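Local coordinates for protein thermophilic dibenzothiophene desulfurization enzyme C (Paenibacillus sp. A11-2, PDB 5XDC) that probably oxidises dibenzothiophene with oxygen and reduced FMN, giving the sulfoxide and then the sulfone, as a flavin monooxygenase of the acyl-CoA dehydrogenase fold, at residues Y100-W113 against D225-A237. Numbering follows the deposited sequence.
Sequences YVDLFASPEQKARW and DELLGTPGQVTDA. With GOL (glycerol), chain M.
Leu228 packs between Tyr100 and Trp113 where, in this acyl-CoA dehydrogenase fold, the helical N-terminal domain meets the chain segment that runs beside strand 184-190 of the middle domain and leads into helix 233-240. Its branched end suits a place between two aromatics: CD1 lies at the edge of the Tyr100 ring, 3.9 Å from CD1 of that ring, while CD2 meets Trp113 CZ3 at 3.7 Å. Strand 167-174 adds Leu169 to this apolar cluster. With CG of Tyr100 anti to the backbone N (chi1 -166°), its hydroxyl reaches Val234, OH lying 3.3 Å from CB of that residue, and one water joins Tyr100 OH to Leu228 O. Phe104, whose flat, wholly apolar ring suits a slot between Tyr100 and Val234, lays its CD2 over a face of the Tyr100 ring, and its CZ touches Val234 CG2 at 3.8 Å.

Gln109, whose amide offers both donor and acceptor, supplies the direct polar link. NE2 spends both hydrogens on backbone carbonyls, reaching Leu227 O at 2.8 Å and Asp225 O at 3.1 Å. Both acceptors lie in the amide plane, and the bonds are nearly straight (172° and 164°), although the donor stands above the carbonyl plane of Asp225. OE1 accepts from Ser106 N, while Ser106 OG accepts from Gln109 N; this capping box starts helix 107-119, and bonds at both OE1 and NE2 hold the amide's rotation. A leucine here would probably cost both carbonyls their amide N-H bonds and Ser106 N its acceptor OE1. Beside it, a glycerol, probably from the crystallisation liquor, lies over one face of the Trp113 indole; its O1 accepts from Arg112 NH2 and donates to Asp225 O at 2.7 Å.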
ATOM      1  N   TYR B 100      18.337 -20.155 -25.057  1.00 12.88           N
ATOM      2  CA  TYR B 100      17.506 -20.939 -25.958  1.00 12.73           C
ATOM      3  C   TYR B 100      18.374 -21.786 -26.880  1.00 10.99           C
ATOM      4  O   TYR B 100      18.122 -22.980 -27.068  1.00 15.38           O
ATOM      5  CB  TYR B 100      16.583 -20.024 -26.772  1.00 13.99           C
ATOM      6  CG  TYR B 100      15.500 -20.803 -27.458  1.00 12.94           C
ATOM      7  CD1 TYR B 100      15.739 -21.471 -28.665  1.00 14.29           C
ATOM      8  CD2 TYR B 100      14.243 -20.932 -26.883  1.00 13.70           C
ATOM      9  CE1 TYR B 100      14.749 -22.212 -29.270  1.00 14.67           C
ATOM     10  CE2 TYR B 100      13.250 -21.665 -27.483  1.00 14.08           C
ATOM     11  CZ  TYR B 100      13.506 -22.322 -28.677  1.00 14.86           C
ATOM     12  OH  TYR B 100      12.521 -23.061 -29.270  1.00 16.03           O
ATOM     13  N   VAL B 101      19.400 -21.176 -27.461  1.00 12.79           N
ATOM     14  CA  VAL B 101      20.297 -21.918 -28.341  1.00 14.47           C
ATOM     15  C   VAL B 101      20.935 -23.077 -27.590  1.00 15.93           C
ATOM     16  O   VAL B 101      20.974 -24.213 -28.078  1.00 16.43           O
ATOM     17  CB  VAL B 101      21.360 -20.980 -28.932  1.00 12.53           C
ATOM     18  CG1 VAL B 101      22.437 -21.797 -29.674  1.00 17.95           C
ATOM     19  CG2 VAL B 101      20.728 -19.959 -29.870  1.00 12.60           C
ATOM     20  N   ASP B 102      21.447 -22.805 -26.386  1.00 15.29           N
ATOM     21  CA  ASP B 102      22.144 -23.844 -25.636  1.00 14.44           C
ATOM     22  C   ASP B 102      21.218 -24.998 -25.277  1.00 19.16           C
ATOM     23  O   ASP B 102      21.661 -26.153 -25.225  1.00 17.36           O
ATOM     24  CB  ASP B 102      22.763 -23.274 -24.373  1.00 16.99           C
ATOM     25  CG  ASP B 102      23.842 -24.176 -23.811  1.00 19.88           C
ATOM     26  OD1 ASP B 102      24.938 -24.194 -24.398  1.00 20.52           O
ATOM     27  OD2 ASP B 102      23.583 -24.861 -22.808  1.00 18.79           O
ATOM     28  N   LEU B 103      19.936 -24.716 -25.021  1.00 14.06           N
ATOM     29  CA  LEU B 103      19.008 -25.740 -24.572  1.00 18.40           C
ATOM     30  C   LEU B 103      18.455 -26.590 -25.706  1.00 18.64           C
ATOM     31  O   LEU B 103      17.951 -27.684 -25.443  1.00 19.45           O
ATOM     32  CB  LEU B 103      17.836 -25.096 -23.823  1.00 18.67           C
ATOM     33  CG  LEU B 103      18.188 -24.492 -22.468  1.00 15.98           C
ATOM     34  CD1 LEU B 103      17.048 -23.573 -22.002  1.00 15.01           C
ATOM     35  CD2 LEU B 103      18.458 -25.595 -21.437  1.00 21.02           C
ATOM     36  N   PHE B 104      18.515 -26.105 -26.951  1.00 17.54           N
ATOM     37  CA  PHE B 104      17.931 -26.805 -28.087  1.00 17.67           C
ATOM     38  C   PHE B 104      18.934 -27.191 -29.165  1.00 19.22           C
ATOM     39  O   PHE B 104      18.639 -28.102 -29.949  1.00 22.37           O
ATOM     40  CB  PHE B 104      16.825 -25.951 -28.727  1.00 18.35           C
ATOM     41  CG  PHE B 104      15.550 -25.934 -27.943  1.00 18.90           C
ATOM     42  CD1 PHE B 104      14.608 -26.933 -28.104  1.00 20.83           C
ATOM     43  CD2 PHE B 104      15.303 -24.930 -27.031  1.00 18.57           C
ATOM     44  CE1 PHE B 104      13.446 -26.920 -27.384  1.00 23.22           C
ATOM     45  CE2 PHE B 104      14.138 -24.919 -26.295  1.00 19.47           C
ATOM     46  CZ  PHE B 104      13.208 -25.909 -26.478  1.00 20.26           C
ATOM     47  N   ALA B 105      20.095 -26.547 -29.225  1.00 19.69           N
ATOM     48  CA  ALA B 105      21.068 -26.849 -30.266  1.00 15.60           C
ATOM     49  C   ALA B 105      21.709 -28.210 -30.022  1.00 23.65           C
ATOM     50  O   ALA B 105      21.809 -28.686 -28.889  1.00 19.34           O
ATOM     51  CB  ALA B 105      22.145 -25.771 -30.325  1.00 17.97           C
ATOM     52  N   SER B 106      22.130 -28.846 -31.109  1.00 18.96           N
ATOM     53  CA  SER B 106      22.871 -30.086 -31.002  1.00 26.04           C
ATOM     54  C   SER B 106      24.298 -29.811 -30.540  1.00 22.30           C
ATOM     55  O   SER B 106      24.819 -28.703 -30.703  1.00 20.75           O
ATOM     56  CB  SER B 106      22.906 -30.792 -32.351  1.00 24.50           C
ATOM     57  OG  SER B 106      23.776 -30.103 -33.221  1.00 23.35           O
ATOM     58  N   PRO B 107      24.975 -30.823 -29.982  1.00 26.19           N
ATOM     59  CA  PRO B 107      26.402 -30.644 -29.687  1.00 27.08           C
ATOM     60  C   PRO B 107      27.209 -30.234 -30.904  1.00 20.33           C
ATOM     61  O   PRO B 107      28.118 -29.405 -30.793  1.00 24.35           O
ATOM     62  CB  PRO B 107      26.818 -32.024 -29.149  1.00 31.29           C
ATOM     63  CG  PRO B 107      25.571 -32.604 -28.619  1.00 37.88           C
ATOM     64  CD  PRO B 107      24.480 -32.130 -29.530  1.00 32.20           C
ATOM     65  N   GLU B 108      26.888 -30.773 -32.082  1.00 25.37           N
ATOM     66  CA  GLU B 108      27.631 -30.401 -33.282  1.00 24.84           C
ATOM     67  C   GLU B 108      27.424 -28.932 -33.628  1.00 22.46           C
ATOM     68  O   GLU B 108      28.381 -28.229 -33.980  1.00 21.63           O
ATOM     69  CB  GLU B 108      27.221 -31.289 -34.459  1.00 31.38           C
ATOM     70  CG  GLU B 108      27.662 -32.743 -34.349  1.00 39.41           C
ATOM     71  CD  GLU B 108      26.885 -33.529 -33.308  1.00 46.90           C
ATOM     72  OE1 GLU B 108      25.719 -33.170 -33.017  1.00 40.90           O
ATOM     73  OE2 GLU B 108      27.446 -34.512 -32.775  1.00 61.36           O
ATOM     74  N   GLN B 109      26.177 -28.452 -33.535  1.00 22.18           N
ATOM     75  CA  GLN B 109      25.891 -27.039 -33.776  1.00 17.25           C
ATOM     76  C   GLN B 109      26.677 -26.151 -32.823  1.00 16.39           C
ATOM     77  O   GLN B 109      27.286 -25.154 -33.231  1.00 16.63           O
ATOM     78  CB  GLN B 109      24.387 -26.781 -33.621  1.00 18.22           C
ATOM     79  CG  GLN B 109      23.533 -27.323 -34.755  1.00 19.39           C
ATOM     80  CD  GLN B 109      22.049 -27.108 -34.556  1.00 23.89           C
ATOM     81  OE1 GLN B 109      21.467 -27.529 -33.548  1.00 18.32           O
ATOM     82  NE2 GLN B 109      21.415 -26.488 -35.541  1.00 18.37           N
ATOM     83  N   LYS B 110      26.674 -26.501 -31.534  1.00 19.29           N
ATOM     84  CA  LYS B 110      27.374 -25.680 -30.554  1.00 20.78           C
ATOM     85  C   LYS B 110      28.869 -25.687 -30.800  1.00 17.15           C
ATOM     86  O   LYS B 110      29.541 -24.664 -30.623  1.00 19.30           O
ATOM     87  CB  LYS B 110      27.085 -26.170 -29.142  1.00 20.66           C
ATOM     88  CG  LYS B 110      25.650 -26.164 -28.744  1.00 25.98           C
ATOM     89  CD  LYS B 110      25.574 -26.550 -27.288  1.00 40.92           C
ATOM     90  CE  LYS B 110      24.266 -27.160 -26.954  1.00 24.88           C
ATOM     91  NZ  LYS B 110      24.224 -27.563 -25.526  1.00 21.91           N
ATOM     92  N   ALA B 111      29.415 -26.841 -31.200  1.00 23.60           N
ATOM     93  CA  ALA B 111      30.842 -26.922 -31.462  1.00 27.57           C
ATOM     94  C   ALA B 111      31.253 -25.971 -32.573  1.00 19.38           C
ATOM     95  O   ALA B 111      32.379 -25.460 -32.573  1.00 23.24           O
ATOM     96  CB  ALA B 111      31.220 -28.359 -31.815  1.00 26.11           C
ATOM     97  N   ARG B 112      30.356 -25.709 -33.521  1.00 18.97           N
ATOM     98  CA  ARG B 112      30.622 -24.734 -34.568  1.00 19.52           C
ATOM     99  C   ARG B 112      30.287 -23.315 -34.130  1.00 15.81           C
ATOM    100  O   ARG B 112      31.109 -22.405 -34.276  1.00 18.04           O
ATOM    101  CB  ARG B 112      29.821 -25.094 -35.820  1.00 24.46           C
ATOM    102  CG  ARG B 112      30.276 -26.397 -36.474  1.00 29.76           C
ATOM    103  CD  ARG B 112      29.576 -26.603 -37.799  1.00 30.81           C
ATOM    104  NE  ARG B 112      28.153 -26.893 -37.634  1.00 27.00           N
ATOM    105  CZ  ARG B 112      27.638 -28.106 -37.456  1.00 31.68           C
ATOM    106  NH1 ARG B 112      28.425 -29.178 -37.406  1.00 35.68           N
ATOM    107  NH2 ARG B 112      26.326 -28.246 -37.327  1.00 23.41           N
ATOM    108  N   TRP B 113      29.091 -23.125 -33.561  1.00 20.52           N
ATOM    109  CA  TRP B 113      28.579 -21.783 -33.298  1.00 18.24           C
ATOM    110  C   TRP B 113      29.349 -21.075 -32.189  1.00 13.59           C
ATOM    111  O   TRP B 113      29.603 -19.870 -32.280  1.00 17.09           O
ATOM    112  CB  TRP B 113      27.098 -21.860 -32.919  1.00 15.83           C
ATOM    113  CG  TRP B 113      26.105 -21.662 -34.024  1.00 16.09           C
ATOM    114  CD1 TRP B 113      26.251 -20.894 -35.144  1.00 22.74           C
ATOM    115  CD2 TRP B 113      24.788 -22.210 -34.082  1.00 15.11           C
ATOM    116  NE1 TRP B 113      25.103 -20.948 -35.905  1.00 21.77           N
ATOM    117  CE2 TRP B 113      24.192 -21.749 -35.275  1.00 18.26           C
ATOM    118  CE3 TRP B 113      24.051 -23.046 -33.246  1.00 15.55           C
ATOM    119  CZ2 TRP B 113      22.901 -22.104 -35.649  1.00 19.15           C
ATOM    120  CZ3 TRP B 113      22.783 -23.406 -33.619  1.00 17.64           C
ATOM    121  CH2 TRP B 113      22.215 -22.941 -34.815  1.00 16.71           C
ATOM    122  N   ASP B 225      20.947 -26.639 -41.103  1.00 14.38           N
ATOM    123  CA  ASP B 225      21.940 -26.589 -40.039  1.00 14.26           C
ATOM    124  C   ASP B 225      21.724 -25.398 -39.117  1.00 21.27           C
ATOM    125  O   ASP B 225      22.460 -25.257 -38.133  1.00 18.23           O
ATOM    126  CB  ASP B 225      23.367 -26.573 -40.615  1.00 20.56           C
ATOM    127  CG  ASP B 225      23.633 -25.402 -41.544  1.00 22.44           C
ATOM    128  OD1 ASP B 225      22.713 -24.997 -42.276  1.00 20.81           O
ATOM    129  OD2 ASP B 225      24.777 -24.899 -41.556  1.00 21.90           O
ATOM    130  N   GLU B 226      20.721 -24.560 -39.399  1.00 18.46           N
ATOM    131  CA  GLU B 226      20.397 -23.412 -38.557  1.00 16.97           C
ATOM    132  C   GLU B 226      19.178 -23.656 -37.676  1.00 14.38           C
ATOM    133  O   GLU B 226      18.915 -22.856 -36.768  1.00 15.92           O
ATOM    134  CB  GLU B 226      20.169 -22.175 -39.443  1.00 14.42           C
ATOM    135  CG  GLU B 226      21.399 -21.805 -40.256  1.00 12.83           C
ATOM    136  CD  GLU B 226      21.156 -20.737 -41.323  1.00 17.40           C
ATOM    137  OE1 GLU B 226      20.034 -20.674 -41.880  1.00 16.28           O
ATOM    138  OE2 GLU B 226      22.111 -19.972 -41.598  1.00 19.96           O
ATOM    139  N   LEU B 227      18.426 -24.715 -37.937  1.00 16.36           N
ATOM    140  CA  LEU B 227      17.246 -25.043 -37.156  1.00 16.79           C
ATOM    141  C   LEU B 227      17.619 -25.539 -35.766  1.00 21.08           C
ATOM    142  O   LEU B 227      18.599 -26.272 -35.577  1.00 18.09           O
ATOM    143  CB  LEU B 227      16.425 -26.095 -37.887  1.00 18.63           C
ATOM    144  CG  LEU B 227      15.944 -25.622 -39.256  1.00 20.04           C
ATOM    145  CD1 LEU B 227      15.435 -26.796 -40.056  1.00 25.64           C
ATOM    146  CD2 LEU B 227      14.866 -24.597 -39.093  1.00 22.85           C
ATOM    147  N   LEU B 228      16.827 -25.120 -34.786  1.00 16.04           N
ATOM    148  CA  LEU B 228      17.029 -25.480 -33.388  1.00 16.66           C
ATOM    149  C   LEU B 228      15.985 -26.528 -33.038  1.00 19.63           C
ATOM    150  O   LEU B 228      14.805 -26.211 -32.842  1.00 19.01           O
ATOM    151  CB  LEU B 228      16.922 -24.250 -32.498  1.00 15.27           C
ATOM    152  CG  LEU B 228      17.984 -23.198 -32.776  1.00 15.70           C
ATOM    153  CD1 LEU B 228      17.620 -21.879 -32.102  1.00 20.19           C
ATOM    154  CD2 LEU B 228      19.342 -23.704 -32.324  1.00 15.79           C
ATOM    155  N   GLY B 229      16.421 -27.784 -32.979  1.00 16.65           N
ATOM    156  CA  GLY B 229      15.507 -28.880 -32.759  1.00 21.20           C
ATOM    157  C   GLY B 229      14.606 -29.108 -33.955  1.00 18.42           C
ATOM    158  O   GLY B 229      14.822 -28.595 -35.061  1.00 21.50           O
ATOM    159  N   THR B 230      13.580 -29.889 -33.717  1.00 20.93           N
ATOM    160  CA  THR B 230      12.604 -30.239 -34.720  1.00 20.97           C
ATOM    161  C   THR B 230      11.359 -29.388 -34.550  1.00 21.28           C
ATOM    162  O   THR B 230      11.153 -28.779 -33.495  1.00 20.34           O
ATOM    163  CB  THR B 230      12.248 -31.721 -34.603  1.00 22.14           C
ATOM    164  OG1 THR B 230      11.648 -31.973 -33.329  1.00 26.86           O
ATOM    165  CG2 THR B 230      13.499 -32.571 -34.730  1.00 29.26           C
ATOM    166  N   PRO B 231      10.505 -29.313 -35.566  1.00 25.22           N
ATOM    167  CA  PRO B 231       9.305 -28.477 -35.444  1.00 19.82           C
ATOM    168  C   PRO B 231       8.415 -28.951 -34.310  1.00 24.06           C
ATOM    169  O   PRO B 231       8.118 -30.140 -34.179  1.00 22.99           O
ATOM    170  CB  PRO B 231       8.622 -28.635 -36.805  1.00 25.79           C
ATOM    171  CG  PRO B 231       9.728 -29.046 -37.732  1.00 26.65           C
ATOM    172  CD  PRO B 231      10.626 -29.901 -36.912  1.00 29.08           C
ATOM    173  N   GLY B 232       7.971 -27.998 -33.494  1.00 21.02           N
ATOM    174  CA  GLY B 232       7.162 -28.327 -32.346  1.00 24.74           C
ATOM    175  C   GLY B 232       7.923 -28.838 -31.139  1.00 21.60           C
ATOM    176  O   GLY B 232       7.302 -29.084 -30.100  1.00 21.75           O
ATOM    177  N   GLN B 233       9.244 -28.998 -31.227  1.00 19.55           N
ATOM    178  CA  GLN B 233       9.988 -29.536 -30.092  1.00 20.91           C
ATOM    179  C   GLN B 233       9.903 -28.626 -28.875  1.00 22.90           C
ATOM    180  O   GLN B 233       9.901 -29.113 -27.739  1.00 22.87           O
ATOM    181  CB  GLN B 233      11.454 -29.757 -30.453  1.00 22.30           C
ATOM    182  CG  GLN B 233      12.250 -30.454 -29.341  1.00 25.60           C
ATOM    183  CD  GLN B 233      13.691 -30.710 -29.727  1.00 29.05           C
ATOM    184  OE1 GLN B 233      14.012 -30.845 -30.906  1.00 27.26           O
ATOM    185  NE2 GLN B 233      14.574 -30.759 -28.732  1.00 31.61           N
ATOM    186  N   VAL B 234       9.833 -27.313 -29.079  1.00 20.77           N
ATOM    187  CA  VAL B 234       9.744 -26.427 -27.923  1.00 19.19           C
ATOM    188  C   VAL B 234       8.406 -26.625 -27.218  1.00 20.27           C
ATOM    189  O   VAL B 234       8.328 -26.609 -25.984  1.00 21.18           O
ATOM    190  CB  VAL B 234       9.974 -24.967 -28.352  1.00 20.72           C
ATOM    191  CG1 VAL B 234       8.919 -24.504 -29.354  1.00 22.28           C
ATOM    192  CG2 VAL B 234      10.003 -24.058 -27.141  1.00 21.33           C
ATOM    193  N   THR B 235       7.338 -26.819 -27.989  1.00 17.46           N
ATOM    194  CA  THR B 235       6.037 -27.109 -27.396  1.00 20.23           C
ATOM    195  C   THR B 235       6.078 -28.421 -26.623  1.00 24.68           C
ATOM    196  O   THR B 235       5.526 -28.520 -25.522  1.00 22.46           O
ATOM    197  CB  THR B 235       4.975 -27.151 -28.495  1.00 18.18           C
ATOM    198  OG1 THR B 235       4.962 -25.906 -29.200  1.00 24.98           O
ATOM    199  CG2 THR B 235       3.597 -27.397 -27.918  1.00 32.17           C
ATOM    200  N   ASP B 236       6.741 -29.440 -27.177  1.00 21.53           N
ATOM    201  CA  ASP B 236       6.867 -30.706 -26.468  1.00 22.73           C
ATOM    202  C   ASP B 236       7.666 -30.546 -25.180  1.00 24.13           C
ATOM    203  O   ASP B 236       7.320 -31.135 -24.150  1.00 24.75           O
ATOM    204  CB  ASP B 236       7.528 -31.744 -27.374  1.00 25.98           C
ATOM    205  CG  ASP B 236       6.696 -32.065 -28.602  1.00 31.63           C
ATOM    206  OD1 ASP B 236       5.473 -31.827 -28.583  1.00 33.85           O
ATOM    207  OD2 ASP B 236       7.277 -32.561 -29.589  1.00 42.96           O
ATOM    208  N   ALA B 237       8.748 -29.767 -25.221  1.00 21.39           N
ATOM    209  CA  ALA B 237       9.550 -29.553 -24.018  1.00 22.95           C
ATOM    210  C   ALA B 237       8.743 -28.821 -22.957  1.00 23.73           C
ATOM    211  O   ALA B 237       8.823 -29.152 -21.770  1.00 23.93           O
ATOM    212  CB  ALA B 237      10.819 -28.771 -24.355  1.00 23.64           C
TER
HETATM  213  C1  GOL M 504      25.627 -24.594 -36.727  1.00 29.43           C
HETATM  214  O1  GOL M 504      25.112 -25.603 -37.559  1.00 24.21           O
HETATM  215  C2  GOL M 504      26.270 -23.516 -37.586  1.00 29.01           C
HETATM  216  O2  GOL M 504      27.383 -24.080 -38.228  1.00 25.73           O
HETATM  217  C3  GOL M 504      25.257 -23.042 -38.635  1.00 19.68           C
HETATM  218  O3  GOL M 504      25.794 -21.973 -39.371  1.00 24.36           O
HETATM  219  O   HOH W   1      13.141 -25.073 -31.034  1.00 18.51           O
HETATM  220  O   HOH W   2      19.196 -28.622 -33.188  1.00 26.49           O
HETATM  221  O   HOH W   3      17.497 -30.365 -29.219  1.00 39.69           O